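Local coordinates for protein SnoaL-like polyketide cyclase (Agrobacterium tumefaciens str. C58, PDB 3EHC) that is of unknown function but belongs to the SnoaL-like polyketide cyclase family of the NTF2 clan, whose members share a cone-shaped alpha+beta fold, at residues B[80-85]-B[89-94]. Numbering follows the deposited sequence.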
loop_
_atom_site.group_PDB
_atom_site.type_symbol
_atom_site.label_atom_id
_atom_site.label_comp_id
_atom_site.label_asym_id
_atom_site.label_seq_id
_atom_site.Cartn_x
_atom_site.Cartn_y
_atom_site.Cartn_z
ATOM N N CYS B 80 13.435 -8.704 8.446
ATOM C CA CYS B 80 13.867 -9.990 7.933
ATOM C C CYS B 80 15.214 -9.890 7.200
ATOM O O CYS B 80 15.790 -8.798 7.110
ATOM C CB CYS B 80 12.762 -10.556 7.049
ATOM S SG CYS B 80 12.381 -9.526 5.674
ATOM N N THR B 81 15.700 -11.031 6.696
ATOM C CA THR B 81 17.068 -11.170 6.224
ATOM C C THR B 81 17.078 -11.931 4.883
ATOM O O THR B 81 17.280 -13.138 4.838
ATOM C CB THR B 81 17.943 -11.856 7.349
ATOM O OG1 THR B 81 17.577 -11.373 8.660
ATOM C CG2 THR B 81 19.417 -11.626 7.160
ATOM N N PRO B 82 16.842 -11.204 3.778
ATOM C CA PRO B 82 16.925 -11.791 2.435
ATOM C C PRO B 82 18.321 -12.315 2.216
ATOM O O PRO B 82 19.268 -11.598 2.500
ATOM C CB PRO B 82 16.623 -10.608 1.527
ATOM C CG PRO B 82 15.882 -9.652 2.359
ATOM C CD PRO B 82 16.472 -9.784 3.728
ATOM N N LYS B 83 18.436 -13.553 1.737
ATOM C CA LYS B 83 19.719 -14.205 1.494
ATOM C C LYS B 83 20.591 -13.505 0.468
ATOM O O LYS B 83 21.820 -13.499 0.591
ATOM C CB LYS B 83 19.484 -15.614 0.994
ATOM C CG LYS B 83 19.209 -16.574 2.066
ATOM C CD LYS B 83 19.263 -18.005 1.539
ATOM C CE LYS B 83 20.021 -18.934 2.525
ATOM N NZ LYS B 83 19.635 -20.376 2.376
ATOM N N SER B 84 19.941 -12.952 -0.546
ATOM C CA SER B 84 20.605 -12.598 -1.766
ATOM C C SER B 84 19.937 -11.359 -2.398
ATOM O O SER B 84 19.853 -10.311 -1.751
ATOM C CB SER B 84 20.589 -13.846 -2.641
ATOM O OG SER B 84 21.514 -13.704 -3.666
ATOM N N ILE B 85 19.500 -11.467 -3.650
ATOM C CA ILE B 85 18.845 -10.376 -4.357
ATOM C C ILE B 85 17.410 -10.345 -3.922
ATOM O O ILE B 85 16.813 -11.397 -3.787
ATOM C CB ILE B 85 18.895 -10.608 -5.865
ATOM C CG1 ILE B 85 20.366 -10.670 -6.317
ATOM C CG2 ILE B 85 18.121 -9.514 -6.573
ATOM C CD1 ILE B 85 20.596 -11.567 -7.543
ATOM N N LEU B 89 17.694 -5.742 -5.548
ATOM C CA LEU B 89 18.627 -5.084 -4.669
ATOM C C LEU B 89 19.559 -6.146 -4.075
ATOM O O LEU B 89 19.081 -7.191 -3.647
ATOM C CB LEU B 89 17.869 -4.392 -3.538
ATOM C CG LEU B 89 16.983 -3.240 -3.987
ATOM C CD1 LEU B 89 16.172 -2.667 -2.791
ATOM C CD2 LEU B 89 17.880 -2.194 -4.700
ATOM N N PRO B 90 20.893 -5.896 -4.054
ATOM C CA PRO B 90 21.794 -6.886 -3.455
ATOM C C PRO B 90 21.808 -6.882 -1.915
ATOM O O PRO B 90 22.804 -6.534 -1.300
ATOM C CB PRO B 90 23.155 -6.555 -4.090
ATOM C CG PRO B 90 23.083 -5.126 -4.400
ATOM C CD PRO B 90 21.636 -4.753 -4.604
ATOM N N VAL B 91 20.681 -7.252 -1.299
ATOM C CA VAL B 91 20.546 -7.224 0.145
ATOM C C VAL B 91 21.575 -8.159 0.798
ATOM O O VAL B 91 22.229 -7.795 1.767
ATOM C CB VAL B 91 19.132 -7.592 0.609
ATOM C CG1 VAL B 91 19.046 -7.609 2.145
ATOM C CG2 VAL B 91 18.145 -6.586 0.032
ATOM N N ASN B 92 21.715 -9.359 0.246
ATOM C CA ASN B 92 22.841 -10.214 0.534
ATOM C C ASN B 92 23.049 -10.488 2.030
ATOM O O ASN B 92 24.160 -10.321 2.561
ATOM C CB ASN B 92 24.143 -9.600 -0.023
ATOM C CG ASN B 92 24.278 -9.767 -1.498
ATOM O OD1 ASN B 92 23.596 -10.581 -2.101
ATOM N ND2 ASN B 92 25.157 -8.997 -2.097
ATOM N N GLY B 93 21.982 -10.905 2.699
ATOM C CA GLY B 93 22.072 -11.379 4.071
ATOM C C GLY B 93 22.038 -10.303 5.120
ATOM O O GLY B 93 22.224 -10.562 6.289
ATOM N N ARG B 94 21.780 -9.073 4.722
ATOM C CA ARG B 94 21.578 -8.014 5.706
ATOM C C ARG B 94 20.110 -7.956 6.128
ATOM O O ARG B 94 19.185 -8.124 5.320
ATOM C CB ARG B 94 22.041 -6.670 5.177
ATOM C CG ARG B 94 23.538 -6.491 5.232
ATOM C CD ARG B 94 23.922 -5.275 4.447
ATOM N NE ARG B 94 23.729 -5.530 3.039
ATOM C CZ ARG B 94 23.919 -4.646 2.075
ATOM N NH1 ARG B 94 24.324 -3.412 2.322
ATOM N NH2 ARG B 94 23.716 -5.026 0.831
#
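Gly93 and Asn92 dock by their backbone amides on carbonyls of Pro82 and Ser84, tying a type I' turn at Val91–Arg94 to the irregular segment 80–85. The two segments make up most of the connection, containing short strands 85–86 and 89–90, between antiparallel strands 71–80 and 96–107 of the NTF2-like sheet. Gly93 N lies in the carbonyl plane of Pro82, hydrogen-bonded at 2.8 Å to Pro82 O, but the N-H...O angle is only 139°. Asn92 N reaches Ser84 O at 2.9 Å, and its hydrogen bond is nearly straight (173°). A weaker CA-H...O contact runs from Asn92 CA to Lys83 O, 3.4 Å. Asn92 and Gly93, the two central residues, both have positive phi, as a type I' turn requires.

Apolar contact centres on Pro82 and Val91, both buried. With Val91 CG1 anti to the backbone N (chi1 178°), that methyl lies against the proline ring, 3.7 Å from Pro82 CD, with Pro82 CB and CG also close to it. Val96 extends the packing around Pro82, and Ile123 of helix 120–127 does so for Val91. Thr81 sends its CG2 to the carbonyl of Gly93, while its OG1 turns to a hydrogen bond with Asp57.

Within segment 89–94, Pro90 centres an inverse gamma turn, and Arg94 folds back over the type I' turn. The guanidinium meets Val91 O side-on through NE and NH2, and that oxygen also takes the Arg94 backbone amide. The straightest of these side-chain bonds joins Arg94 NE to Val91 O at 3.0 Å; Arg94 NH2 adds a weak bond of 2.8 Å to Pro90 O.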